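Local coordinates for MarR Like Protein, TVG0766549 (Thermoplasma volcanium, PDB 3LFK) that is of unknown function, once reported as a mechanosensitive channel, but has the winged helix-turn-helix fold of MarR-like transcriptional regulators and so may bind DNA, at residues A[11-16]-A[21-26]; A[26-31]-A[104-109]; A[30-35]-A[97-102]; A[36-41]-A[74-79]; A[42-47]-A[58-63]. All coordinates share one frame; numbering follows the deposited sequence.

Contact 1. Residues A[11-16]-A[21-26]; sequences KVLVKG and KPVIKG
Four backbone hydrogen bonds tie residues 11-16 to residues 21-26. Lys25 N donates to Lys11 O over 2.9 Å, and Val23 N donates to Val14 O over 3.0 Å. The other two share one acceptor: Val23 O takes Leu13 N at 3.0 Å and Val14 N at 3.3 Å. The Val14 bond is the straighter of the pair, with 167° at the hydrogen against 144° for Leu13.

Among the side chains, Leu13 and Lys25 cross at about a right angle. The leucine lies tightly on the methylene chain of the lysine, with Leu13 CG 3.4 Å from Lys25 CG. A bend at the last torsion of Lys25 (chi4 65°) turns NZ back past Leu13 CD2 to the carbonyl of Ser10, which accepts a hydrogen bond from it. Leu13 CD1 also rests 3.8 Å from Val23 CG1. Val14 CB and Val23 CB meet at 4.1 Å.

Val12 and Ile24 form a non-hydrogen-bonded pair, Val14 and Val23 a hydrogen-bonded one, and the register slips by one residue between them. Two residues, Leu13 and Val14, facing the single Val23 make this a classic beta bulge in an antiparallel hairpin on the protein surface.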
# COMPACT_ATOMS: atom_id res chain seq x y z
N LYS A 11 11.07 -3.34 2.15
CA LYS A 11 10.49 -4.58 1.65
C LYS A 11 10.74 -4.66 0.16
O LYS A 11 10.29 -5.60 -0.51
CB LYS A 11 8.98 -4.64 1.89
CG LYS A 11 8.61 -4.67 3.36
CD LYS A 11 7.11 -4.99 3.50
CE LYS A 11 6.73 -4.98 4.98
NZ LYS A 11 7.56 -5.93 5.79
N VAL A 12 11.46 -3.68 -0.40
CA VAL A 12 11.72 -3.71 -1.82
C VAL A 12 13.12 -4.32 -2.07
O VAL A 12 14.15 -3.69 -1.79
CB VAL A 12 11.64 -2.31 -2.44
CG1 VAL A 12 11.99 -2.37 -3.91
CG2 VAL A 12 10.22 -1.76 -2.28
N LEU A 13 13.14 -5.54 -2.58
CA LEU A 13 14.38 -6.27 -2.86
C LEU A 13 14.93 -5.85 -4.20
O LEU A 13 16.14 -5.59 -4.34
CB LEU A 13 14.12 -7.77 -2.85
CG LEU A 13 13.98 -8.37 -1.45
CD1 LEU A 13 13.45 -9.80 -1.54
CD2 LEU A 13 15.34 -8.33 -0.76
N VAL A 14 14.05 -5.80 -5.18
CA VAL A 14 14.40 -5.38 -6.53
C VAL A 14 13.26 -4.53 -7.06
O VAL A 14 12.11 -4.98 -7.11
CB VAL A 14 14.59 -6.58 -7.49
CG1 VAL A 14 15.10 -6.07 -8.84
CG2 VAL A 14 15.55 -7.59 -6.91
N LYS A 15 13.57 -3.30 -7.45
CA LYS A 15 12.53 -2.43 -7.99
C LYS A 15 12.18 -2.96 -9.38
O LYS A 15 13.00 -3.59 -10.04
CB LYS A 15 13.05 -0.99 -8.09
CG LYS A 15 13.52 -0.41 -6.76
CD LYS A 15 14.09 1.01 -6.91
CE LYS A 15 12.98 2.00 -7.17
NZ LYS A 15 13.49 3.39 -7.13
N GLY A 16 10.94 -2.72 -9.81
CA GLY A 16 10.53 -3.17 -11.12
C GLY A 16 11.16 -2.34 -12.22
O GLY A 16 11.47 -1.17 -12.03
N LYS A 21 9.75 -7.91 -12.97
CA LYS A 21 8.66 -7.53 -12.07
C LYS A 21 9.36 -7.21 -10.73
O LYS A 21 10.47 -7.69 -10.49
CB LYS A 21 7.73 -8.72 -11.90
CG LYS A 21 6.38 -8.40 -11.31
CD LYS A 21 5.56 -7.52 -12.24
CE LYS A 21 5.28 -8.22 -13.57
NZ LYS A 21 4.51 -7.35 -14.49
N PRO A 22 8.75 -6.39 -9.86
CA PRO A 22 9.45 -6.12 -8.60
C PRO A 22 9.49 -7.36 -7.72
O PRO A 22 8.64 -8.23 -7.83
CB PRO A 22 8.63 -5.00 -7.96
CG PRO A 22 7.28 -5.20 -8.53
CD PRO A 22 7.54 -5.55 -9.97
N VAL A 23 10.51 -7.46 -6.88
CA VAL A 23 10.59 -8.57 -5.95
C VAL A 23 10.42 -7.90 -4.60
O VAL A 23 11.17 -6.99 -4.25
CB VAL A 23 11.94 -9.29 -6.02
CG1 VAL A 23 11.97 -10.42 -5.00
CG2 VAL A 23 12.13 -9.84 -7.41
N ILE A 24 9.41 -8.37 -3.87
CA ILE A 24 9.03 -7.82 -2.56
C ILE A 24 9.30 -8.86 -1.48
O ILE A 24 9.04 -10.06 -1.69
CB ILE A 24 7.51 -7.51 -2.57
CG1 ILE A 24 7.14 -6.67 -3.81
CG2 ILE A 24 7.12 -6.76 -1.26
CD1 ILE A 24 7.83 -5.30 -3.86
N LYS A 25 9.83 -8.42 -0.34
CA LYS A 25 10.11 -9.31 0.78
C LYS A 25 8.77 -9.71 1.38
O LYS A 25 7.85 -8.89 1.50
CB LYS A 25 10.92 -8.61 1.86
CG LYS A 25 12.36 -8.31 1.51
CD LYS A 25 13.15 -8.03 2.79
CE LYS A 25 14.61 -7.68 2.51
NZ LYS A 25 14.74 -6.39 1.77
N GLY A 26 8.66 -10.97 1.78
CA GLY A 26 7.38 -11.43 2.30
C GLY A 26 6.53 -11.98 1.16
O GLY A 26 6.95 -12.00 -0.01
O HOH W 1 16.42 -4.50 0.49

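Contact 2. Residues A[26-31]-A[104-109]; sequences GKLENN and RVRDEE
Arg106 leaves its helix with CG anti to the backbone N (chi1 176°), and a bend at chi3 swings its guanidinium group toward Leu28 and Asn31. Asn31 meets it with CG placed beside its own backbone N, which carries the amide to the arginine, OD1 foremost. The contact thereby fastens the loop that leads into helix 36-47, the first helix of the winged helix-turn-helix core, to the long C-terminal helix 94-116.

The grip on Asn31 is end-on, with both terminal nitrogens on one oxygen. NH1 of Arg106 reaches Asn31 OD1 at 2.7 Å from above the carbonyl plane, 43° out of it, whereas Arg106 NH2 lies 2.9 Å from Asn31 OD1 in that plane, on a lone pair. The amide and guanidinium planes are turned 48° apart. A weak, strongly bent bond joins Arg106 NH1 to Leu28 O, the same carbonyl that accepts from Asn31 N in the 3-10 turn. Leu28 CD1 lies alongside, 3.8 Å from Arg106 NH1.

The neighbouring Asp107 takes the adjoining NE/NH2 edge of the guanidinium, sharing NH2 with Asn31, which probably fixes the group's rotation: NE and NH2 of Arg106 both bond to Asp107 OD1, the NH2 forming a salt bridge of 2.9 Å.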
# COMPACT_ATOMS: atom_id res chain seq x y z
N GLY A 26 8.66 -10.97 1.78
CA GLY A 26 7.38 -11.43 2.30
C GLY A 26 6.53 -11.98 1.16
O GLY A 26 6.95 -12.00 -0.01
N LYS A 27 5.32 -12.41 1.50
CA LYS A 27 4.40 -13.03 0.55
C LYS A 27 3.03 -12.38 0.57
O LYS A 27 2.56 -11.98 1.64
CB LYS A 27 4.20 -14.51 0.91
CG LYS A 27 5.49 -15.34 0.90
CD LYS A 27 5.27 -16.74 1.45
CE LYS A 27 6.55 -17.57 1.39
NZ LYS A 27 6.45 -18.88 2.10
N LEU A 28 2.40 -12.30 -0.59
CA LEU A 28 1.05 -11.74 -0.71
C LEU A 28 0.06 -12.40 0.26
O LEU A 28 -0.81 -11.73 0.81
CB LEU A 28 0.55 -11.94 -2.15
CG LEU A 28 -0.88 -11.55 -2.46
CD1 LEU A 28 -1.11 -10.06 -2.15
CD2 LEU A 28 -1.15 -11.84 -3.94
N GLU A 29 0.19 -13.71 0.47
CA GLU A 29 -0.72 -14.40 1.37
C GLU A 29 -0.72 -13.81 2.78
O GLU A 29 -1.73 -13.91 3.49
CB GLU A 29 -0.40 -15.89 1.43
CG GLU A 29 1.04 -16.21 1.12
CD GLU A 29 1.25 -16.54 -0.36
OE1 GLU A 29 1.01 -17.71 -0.73
OE2 GLU A 29 1.62 -15.63 -1.14
N ASN A 30 0.37 -13.19 3.20
CA ASN A 30 0.40 -12.59 4.55
C ASN A 30 0.60 -11.08 4.43
O ASN A 30 1.18 -10.44 5.32
CB ASN A 30 1.54 -13.20 5.40
CG ASN A 30 1.34 -12.96 6.89
OD1 ASN A 30 0.21 -12.75 7.36
ND2 ASN A 30 2.43 -13.01 7.65
N ASN A 31 0.09 -10.51 3.33
CA ASN A 31 0.18 -9.08 3.08
C ASN A 31 1.60 -8.54 3.19
O ASN A 31 1.80 -7.42 3.64
CB ASN A 31 -0.73 -8.31 4.06
CG ASN A 31 -2.21 -8.46 3.72
OD1 ASN A 31 -2.59 -8.56 2.56
ND2 ASN A 31 -3.06 -8.42 4.75
N ARG A 104 -5.34 -5.78 -3.81
CA ARG A 104 -6.70 -5.45 -4.27
C ARG A 104 -7.25 -6.59 -5.11
O ARG A 104 -8.40 -6.98 -4.94
CB ARG A 104 -6.70 -4.19 -5.12
CG ARG A 104 -6.59 -2.90 -4.34
CD ARG A 104 -6.72 -1.71 -5.29
NE ARG A 104 -8.07 -1.62 -5.86
CZ ARG A 104 -8.41 -0.83 -6.87
NH1 ARG A 104 -7.51 -0.04 -7.44
NH2 ARG A 104 -9.67 -0.80 -7.30
N VAL A 105 -6.44 -7.10 -6.02
CA VAL A 105 -6.89 -8.21 -6.88
C VAL A 105 -7.17 -9.46 -6.07
O VAL A 105 -8.20 -10.13 -6.28
CB VAL A 105 -5.87 -8.49 -7.98
CG1 VAL A 105 -6.21 -9.78 -8.70
CG2 VAL A 105 -5.85 -7.31 -8.95
N ARG A 106 -6.28 -9.80 -5.13
CA ARG A 106 -6.52 -10.99 -4.30
C ARG A 106 -7.85 -10.82 -3.56
O ARG A 106 -8.68 -11.74 -3.49
CB ARG A 106 -5.39 -11.17 -3.29
CG ARG A 106 -5.59 -12.32 -2.30
CD ARG A 106 -4.74 -12.08 -1.07
NE ARG A 106 -5.26 -10.95 -0.31
CZ ARG A 106 -4.56 -10.27 0.60
NH1 ARG A 106 -3.30 -10.59 0.85
NH2 ARG A 106 -5.12 -9.27 1.25
N ASP A 107 -8.05 -9.64 -2.98
CA ASP A 107 -9.27 -9.38 -2.23
C ASP A 107 -10.52 -9.48 -3.11
O ASP A 107 -11.53 -10.05 -2.68
CB ASP A 107 -9.22 -7.98 -1.59
CG ASP A 107 -8.23 -7.91 -0.44
OD1 ASP A 107 -7.70 -8.96 -0.01
OD2 ASP A 107 -8.00 -6.77 0.05
N GLU A 108 -10.44 -8.95 -4.31
CA GLU A 108 -11.58 -8.97 -5.24
C GLU A 108 -11.87 -10.40 -5.72
O GLU A 108 -13.03 -10.77 -5.90
CB GLU A 108 -11.28 -8.05 -6.41
CG GLU A 108 -12.35 -7.99 -7.51
CD GLU A 108 -13.74 -7.65 -7.00
OE1 GLU A 108 -13.87 -6.80 -6.09
OE2 GLU A 108 -14.72 -8.24 -7.54
N GLU A 109 -10.82 -11.19 -5.95
CA GLU A 109 -11.04 -12.59 -6.37
C GLU A 109 -11.82 -13.31 -5.28
O GLU A 109 -12.70 -14.14 -5.56
CB GLU A 109 -9.70 -13.29 -6.64
CG GLU A 109 -8.97 -12.68 -7.81
CD GLU A 109 -7.62 -13.30 -8.08
OE1 GLU A 109 -6.90 -13.60 -7.11
OE2 GLU A 109 -7.28 -13.48 -9.27

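Contact 3. Residues A[30-35]-A[97-102]; sequences NNYDMS and EFVAQA
The Tyr32 ring receives Val99 at one face, where CG2 of the valine sits 4.2 Å above the plane and is displaced toward the rim. The other methyl, Val99 CG1, comes closer to the ring atoms, at 3.4 Å from Tyr32 CE1 and 3.5 Å from Tyr32 CD1. The two side chains slide past each other in opposite directions, and both residues are buried. CG1, anti to the backbone N of Val99 (chi1 168°), makes the close touch, while CG2 stands higher over the rim. Farther along the ring, the phenol oxygen Tyr32 OH lies 3.5 Å from Ala102 CB, one helical turn beyond Val99.

This packing seats the loop between strand 23-24 and helix 36-47 on helix 94-116, in the interior of the winged helix-turn-helix domain. The loop has a tight bend here: Asn31, Tyr32 and Asp33 all have positive phi, with Asp33 N bonded to Asn30 O and Met34 N to Asn31 O.

Met34 also packs against Val99, crossing it obliquely. A bend at its last torsion (chi3 -80°) turns the terminal methyl aside, and Met34 CE ends 3.8 Å from Val99 CG1. That one valine methyl thus serves both loop side chains. Ile24 of the hairpin touches both Tyr32 and Val99, and Leu42 of helix 36-47 also packs on the valine.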
# COMPACT_ATOMS: atom_id res chain seq x y z
N ASN A 30 0.37 -13.19 3.20
CA ASN A 30 0.40 -12.59 4.55
C ASN A 30 0.60 -11.08 4.43
O ASN A 30 1.18 -10.44 5.32
CB ASN A 30 1.54 -13.20 5.40
CG ASN A 30 1.34 -12.96 6.89
OD1 ASN A 30 0.21 -12.75 7.36
ND2 ASN A 30 2.43 -13.01 7.65
N ASN A 31 0.09 -10.51 3.33
CA ASN A 31 0.18 -9.08 3.08
C ASN A 31 1.60 -8.54 3.19
O ASN A 31 1.80 -7.42 3.64
CB ASN A 31 -0.73 -8.31 4.06
CG ASN A 31 -2.21 -8.46 3.72
OD1 ASN A 31 -2.59 -8.56 2.56
ND2 ASN A 31 -3.06 -8.42 4.75
N TYR A 32 2.57 -9.34 2.77
CA TYR A 32 3.99 -8.96 2.80
C TYR A 32 4.41 -8.52 4.18
O TYR A 32 5.21 -7.61 4.32
CB TYR A 32 4.25 -7.84 1.77
CG TYR A 32 3.73 -8.15 0.38
CD1 TYR A 32 2.47 -7.68 -0.03
CD2 TYR A 32 4.47 -8.92 -0.52
CE1 TYR A 32 1.98 -7.97 -1.29
CE2 TYR A 32 3.98 -9.21 -1.81
CZ TYR A 32 2.73 -8.72 -2.17
OH TYR A 32 2.22 -8.94 -3.44
N ASP A 33 3.86 -9.17 5.19
CA ASP A 33 4.16 -8.90 6.59
C ASP A 33 3.71 -7.55 7.13
O ASP A 33 4.11 -7.14 8.22
CB ASP A 33 5.65 -9.11 6.86
CG ASP A 33 6.09 -10.50 6.52
OD1 ASP A 33 5.55 -11.44 7.13
OD2 ASP A 33 6.96 -10.65 5.64
N MET A 34 2.87 -6.85 6.39
CA MET A 34 2.34 -5.58 6.87
C MET A 34 1.23 -5.87 7.86
O MET A 34 0.55 -6.90 7.77
CB MET A 34 1.76 -4.76 5.72
CG MET A 34 2.83 -4.19 4.76
SD MET A 34 2.07 -3.11 3.54
CE MET A 34 1.43 -4.34 2.36
N SER A 35 1.04 -4.96 8.80
CA SER A 35 -0.07 -5.13 9.74
C SER A 35 -1.31 -4.58 9.03
O SER A 35 -1.19 -3.90 8.00
CB SER A 35 0.24 -4.38 11.04
OG SER A 35 0.85 -3.14 10.78
N GLU A 97 2.49 0.72 -5.62
CA GLU A 97 1.35 0.53 -6.52
C GLU A 97 1.23 -0.96 -6.82
O GLU A 97 0.13 -1.53 -6.79
CB GLU A 97 1.55 1.33 -7.81
CG GLU A 97 1.67 2.82 -7.52
CD GLU A 97 0.88 3.68 -8.46
OE1 GLU A 97 1.07 3.54 -9.69
OE2 GLU A 97 0.09 4.51 -7.96
N PHE A 98 2.36 -1.60 -7.10
CA PHE A 98 2.38 -3.03 -7.39
C PHE A 98 1.77 -3.86 -6.25
O PHE A 98 0.91 -4.73 -6.46
CB PHE A 98 3.84 -3.49 -7.62
CG PHE A 98 3.97 -4.97 -7.89
CD1 PHE A 98 3.75 -5.47 -9.17
CD2 PHE A 98 4.28 -5.85 -6.87
CE1 PHE A 98 3.83 -6.85 -9.40
CE2 PHE A 98 4.36 -7.22 -7.09
CZ PHE A 98 4.14 -7.72 -8.36
N VAL A 99 2.22 -3.59 -5.03
CA VAL A 99 1.75 -4.34 -3.88
C VAL A 99 0.29 -4.05 -3.61
O VAL A 99 -0.48 -4.96 -3.30
CB VAL A 99 2.65 -4.00 -2.66
CG1 VAL A 99 2.04 -4.53 -1.39
CG2 VAL A 99 4.04 -4.62 -2.88
N ALA A 100 -0.10 -2.78 -3.72
CA ALA A 100 -1.48 -2.38 -3.46
C ALA A 100 -2.40 -3.07 -4.47
O ALA A 100 -3.45 -3.57 -4.09
CB ALA A 100 -1.62 -0.85 -3.59
N GLN A 101 -1.98 -3.10 -5.73
CA GLN A 101 -2.81 -3.75 -6.75
C GLN A 101 -2.90 -5.27 -6.53
O GLN A 101 -3.97 -5.87 -6.71
CB GLN A 101 -2.25 -3.45 -8.14
CG GLN A 101 -3.27 -3.71 -9.29
CD GLN A 101 -4.54 -2.87 -9.18
OE1 GLN A 101 -4.69 -2.04 -8.27
NE2 GLN A 101 -5.47 -3.07 -10.11
N ALA A 102 -1.79 -5.91 -6.14
CA ALA A 102 -1.80 -7.35 -5.89
C ALA A 102 -2.77 -7.70 -4.79
O ALA A 102 -3.52 -8.69 -4.87
CB ALA A 102 -0.39 -7.82 -5.53

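Contact 4. Residues A[36-41]-A[74-79]; sequences QDEVSL and MDYGFA
Within the winged helix-turn-helix core, the N-terminal turn of helix 36-47 is bonded to the end of helix 66-76, which by comparison with other MarR-like proteins is probably the recognition helix. Glu38 and Tyr76 alone make the contact, and both are buried although the nearest CA atoms lie 10.5 Å apart. The side chains therefore span the separation, the glutamate by running extended beyond CG.

Tyr76 OH donates a hydrogen bond of 2.7 Å to Glu38 OE1. The carboxylate oxygen sits at the edge of the tyrosine ring, in its plane, also 3.3 Å from Tyr76 CE2. Relative to the carboxylate, the hydroxyl lies above the plane, 39° out of it. The two flat groups are turned 76° apart. Glu38 OE1 additionally accepts from the backbone N of Ser35, just before the helix, so two donors hold this buried oxygen and probably favour the charged form of the acid.

Tyr76 is engaged beyond the glutamate as well, through a cation-pi contact with Lys11. Just after it, Gly77 ends the helix in a Schellman motif with positive phi (95°), and Gly77 N bonds back to Met74 O at 3.0 Å. On the far side of that turn, Tyr76 CB stands 3.9 Å above the plane of the Phe78 ring, displaced toward its rim.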
# COMPACT_ATOMS: atom_id res chain seq x y z
N GLN A 36 -2.50 -4.85 9.57
CA GLN A 36 -3.72 -4.41 8.87
C GLN A 36 -3.87 -2.89 8.71
O GLN A 36 -4.39 -2.41 7.69
CB GLN A 36 -4.95 -5.00 9.56
CG GLN A 36 -6.28 -4.71 8.81
CD GLN A 36 -6.23 -5.11 7.34
OE1 GLN A 36 -5.86 -6.24 7.00
NE2 GLN A 36 -6.62 -4.18 6.45
N ASP A 37 -3.40 -2.13 9.70
CA ASP A 37 -3.46 -0.68 9.59
C ASP A 37 -2.65 -0.20 8.37
O ASP A 37 -3.07 0.71 7.64
CB ASP A 37 -2.98 -0.02 10.90
CG ASP A 37 -1.62 -0.54 11.39
OD1 ASP A 37 -1.12 -1.54 10.86
OD2 ASP A 37 -1.06 0.08 12.31
N GLU A 38 -1.50 -0.84 8.14
CA GLU A 38 -0.66 -0.48 7.01
C GLU A 38 -1.31 -0.83 5.68
O GLU A 38 -1.26 -0.06 4.74
CB GLU A 38 0.71 -1.18 7.16
CG GLU A 38 1.52 -0.54 8.29
CD GLU A 38 2.66 -1.39 8.83
OE1 GLU A 38 2.92 -2.48 8.30
OE2 GLU A 38 3.28 -0.93 9.81
N VAL A 39 -1.96 -1.99 5.63
CA VAL A 39 -2.64 -2.42 4.43
C VAL A 39 -3.78 -1.45 4.16
O VAL A 39 -3.96 -0.98 3.04
CB VAL A 39 -3.20 -3.84 4.60
CG1 VAL A 39 -3.99 -4.24 3.35
CG2 VAL A 39 -2.05 -4.85 4.77
N SER A 40 -4.56 -1.14 5.19
CA SER A 40 -5.66 -0.17 5.02
C SER A 40 -5.16 1.16 4.44
O SER A 40 -5.75 1.72 3.49
CB SER A 40 -6.32 0.08 6.38
OG SER A 40 -6.98 -1.10 6.80
N LEU A 41 -4.06 1.69 4.98
CA LEU A 41 -3.55 2.95 4.48
C LEU A 41 -3.04 2.83 3.03
O LEU A 41 -3.25 3.71 2.22
CB LEU A 41 -2.43 3.48 5.38
CG LEU A 41 -1.89 4.82 4.86
CD1 LEU A 41 -2.98 5.90 4.79
CD2 LEU A 41 -0.77 5.27 5.79
N MET A 74 6.64 4.26 4.11
CA MET A 74 7.79 4.91 3.47
C MET A 74 9.06 4.10 3.70
O MET A 74 9.85 3.92 2.76
CB MET A 74 7.92 6.34 4.00
CG MET A 74 6.73 7.16 3.59
SD MET A 74 6.80 8.85 4.38
CE MET A 74 7.03 8.57 5.88
N ASP A 75 9.26 3.64 4.93
CA ASP A 75 10.44 2.84 5.26
C ASP A 75 10.43 1.54 4.42
O ASP A 75 11.47 1.07 4.01
CB ASP A 75 10.44 2.46 6.73
CG ASP A 75 10.69 3.63 7.66
OD1 ASP A 75 11.02 4.74 7.19
OD2 ASP A 75 10.52 3.42 8.88
N TYR A 76 9.24 0.98 4.16
CA TYR A 76 9.18 -0.26 3.37
C TYR A 76 9.51 -0.04 1.90
O TYR A 76 9.77 -1.00 1.17
CB TYR A 76 7.75 -0.87 3.39
CG TYR A 76 7.22 -1.26 4.73
CD1 TYR A 76 8.04 -1.64 5.77
CD2 TYR A 76 5.84 -1.29 4.94
CE1 TYR A 76 7.53 -2.04 6.99
CE2 TYR A 76 5.30 -1.69 6.15
CZ TYR A 76 6.14 -2.06 7.18
OH TYR A 76 5.61 -2.47 8.38
N GLY A 77 9.44 1.21 1.45
CA GLY A 77 9.69 1.53 0.06
C GLY A 77 8.43 1.62 -0.78
O GLY A 77 8.48 1.63 -2.01
N PHE A 78 7.28 1.73 -0.12
CA PHE A 78 5.99 1.76 -0.83
C PHE A 78 5.38 3.13 -1.07
O PHE A 78 4.45 3.28 -1.88
CB PHE A 78 4.94 0.91 -0.10
CG PHE A 78 5.29 -0.56 0.02
CD1 PHE A 78 6.23 -1.17 -0.83
CD2 PHE A 78 4.67 -1.35 0.99
CE1 PHE A 78 6.52 -2.54 -0.69
CE2 PHE A 78 4.95 -2.71 1.14
CZ PHE A 78 5.90 -3.32 0.28
N ALA A 79 5.90 4.14 -0.37
CA ALA A 79 5.37 5.48 -0.53
C ALA A 79 6.46 6.49 -0.25
O ALA A 79 7.50 6.19 0.36
CB ALA A 79 4.22 5.68 0.46

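Contact 5. Residues A[42-47]-A[58-63]; sequences LLFLKT and KNETGL
Thr61 sets its CG2 methyl over the centre of one face of the Phe44 ring. This carbon lies 3.8 Å from the ring centroid and only 8° off the normal, the geometry of a CH-pi contact. The distances from Thr61 CG2 to the ring carbons agree: 3.8 Å to Phe44 CD2 and 4.1 Å to Phe44 CD1. The two side chains cross at about a right angle. Phe44 reaches across from helix 36-47 with CG anti to the backbone N (chi1 172°).

Glu60 meets the far end of the same ring. Its CB is 3.9 Å from Phe44 CZ in an oblique approach, while Glu60 OE1 stands at the ring edge, in plane, 4.0 Å from Phe44 CZ. The ring and carboxylate planes are 79° apart.

The hydroxyl of Thr61 is turned to its own backbone. OG1 accepts from Leu63 N at 3.3 Å, an ST turn, and is also hydrogen-bonded to Ile57 O. This contact joins the first helix of the helix-turn-helix domain to the end of helix 54-60. Its chemistry is mainly apolar, with a carboxylate oxygen at the ring edge, where aromatic C-H groups are slightly positive: the threonine splits its branches, methyl to the aromatic face and hydroxyl to the chain, while the glutamate charge is probably largely offset by its salt bridge to Arg56.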
# COMPACT_ATOMS: atom_id res chain seq x y z
N LEU A 42 -2.33 1.75 2.73
CA LEU A 42 -1.82 1.55 1.38
C LEU A 42 -2.97 1.53 0.36
O LEU A 42 -2.87 2.12 -0.72
CB LEU A 42 -1.02 0.23 1.32
CG LEU A 42 -0.34 -0.08 -0.01
CD1 LEU A 42 0.82 0.85 -0.20
CD2 LEU A 42 0.15 -1.53 -0.01
N LEU A 43 -4.05 0.82 0.69
CA LEU A 43 -5.19 0.74 -0.21
C LEU A 43 -5.91 2.09 -0.28
O LEU A 43 -6.47 2.44 -1.32
CB LEU A 43 -6.17 -0.37 0.25
CG LEU A 43 -5.57 -1.78 0.20
CD1 LEU A 43 -6.64 -2.81 0.57
CD2 LEU A 43 -5.01 -2.06 -1.16
N PHE A 44 -5.90 2.84 0.81
CA PHE A 44 -6.53 4.16 0.79
C PHE A 44 -5.76 5.01 -0.22
O PHE A 44 -6.35 5.70 -1.05
CB PHE A 44 -6.47 4.77 2.19
CG PHE A 44 -6.93 6.21 2.25
CD1 PHE A 44 -8.28 6.52 2.44
CD2 PHE A 44 -6.02 7.25 2.11
CE1 PHE A 44 -8.69 7.85 2.49
CE2 PHE A 44 -6.42 8.58 2.16
CZ PHE A 44 -7.76 8.88 2.35
N LEU A 45 -4.44 4.97 -0.18
CA LEU A 45 -3.64 5.74 -1.10
C LEU A 45 -3.89 5.30 -2.55
O LEU A 45 -3.99 6.14 -3.45
CB LEU A 45 -2.14 5.61 -0.75
CG LEU A 45 -1.78 6.23 0.61
CD1 LEU A 45 -0.33 5.82 0.99
CD2 LEU A 45 -1.87 7.75 0.54
N LYS A 46 -3.99 3.99 -2.77
CA LYS A 46 -4.22 3.45 -4.10
C LYS A 46 -5.58 3.89 -4.61
O LYS A 46 -5.71 4.26 -5.78
CB LYS A 46 -4.15 1.91 -4.06
CG LYS A 46 -4.22 1.26 -5.43
CD LYS A 46 -2.97 1.63 -6.24
CE LYS A 46 -2.91 0.90 -7.60
NZ LYS A 46 -3.90 1.44 -8.58
N THR A 47 -6.57 3.87 -3.73
CA THR A 47 -7.96 4.25 -4.08
C THR A 47 -8.07 5.71 -4.49
O THR A 47 -8.94 6.08 -5.29
CB THR A 47 -8.90 3.98 -2.90
OG1 THR A 47 -9.06 2.57 -2.73
CG2 THR A 47 -10.27 4.63 -3.14
N LYS A 58 -4.73 12.49 7.32
CA LYS A 58 -5.03 12.71 8.72
C LYS A 58 -6.51 12.73 9.00
O LYS A 58 -6.98 12.20 10.00
CB LYS A 58 -4.44 14.04 9.18
CG LYS A 58 -2.94 14.08 9.19
CD LYS A 58 -2.49 15.35 9.87
CE LYS A 58 -0.99 15.40 10.00
NZ LYS A 58 -0.57 16.57 10.82
N ASN A 59 -7.25 13.35 8.09
CA ASN A 59 -8.69 13.50 8.26
C ASN A 59 -9.55 12.31 7.90
O ASN A 59 -10.54 12.01 8.58
CB ASN A 59 -9.22 14.69 7.42
CG ASN A 59 -8.60 16.03 7.79
OD1 ASN A 59 -8.02 16.20 8.87
ND2 ASN A 59 -8.74 17.00 6.89
N GLU A 60 -9.16 11.59 6.85
CA GLU A 60 -10.00 10.56 6.29
C GLU A 60 -9.79 9.06 6.48
O GLU A 60 -10.65 8.28 6.08
CB GLU A 60 -10.08 10.84 4.79
CG GLU A 60 -10.49 12.27 4.44
CD GLU A 60 -10.31 12.60 2.97
OE1 GLU A 60 -10.52 11.71 2.12
OE2 GLU A 60 -9.97 13.76 2.65
N THR A 61 -8.68 8.65 7.08
CA THR A 61 -8.44 7.21 7.19
C THR A 61 -8.97 6.47 8.40
O THR A 61 -9.06 5.25 8.37
CB THR A 61 -6.97 6.92 7.17
OG1 THR A 61 -6.40 7.48 8.36
CG2 THR A 61 -6.33 7.52 5.92
N GLY A 62 -9.29 7.20 9.46
CA GLY A 62 -9.80 6.54 10.65
C GLY A 62 -8.69 5.98 11.53
O GLY A 62 -8.96 5.20 12.44
N LEU A 63 -7.45 6.38 11.26
CA LEU A 63 -6.30 5.92 12.02
C LEU A 63 -5.95 6.86 13.17
O LEU A 63 -6.02 8.07 13.03
CB LEU A 63 -5.07 5.79 11.11
CG LEU A 63 -5.17 4.78 9.96
CD1 LEU A 63 -4.02 5.00 8.96
CD2 LEU A 63 -5.11 3.37 10.52

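How the contacts relate
Contacts 2 and 3 lie closest together, with centres 6 Å apart; they share Asn30 and Asn31 and anchor one loop at successive places on helix 94-116. Contact 4, about 8 Å from contact 3 between centres, meets it where Met34 packs on Tyr76 and Phe78. Contacts 4 and 5 both use helix 36-47, and Leu41 CD1 of the former lies 3.9 Å from Thr61 CG2 of the latter. Contact 1 reaches contact 4 through a probable hydrogen bond between Lys11 N and Tyr76 O, 2.9 Å long. Contacts 1 and 5, centred about 23 Å apart on opposite sides of the chain's centre, do not touch.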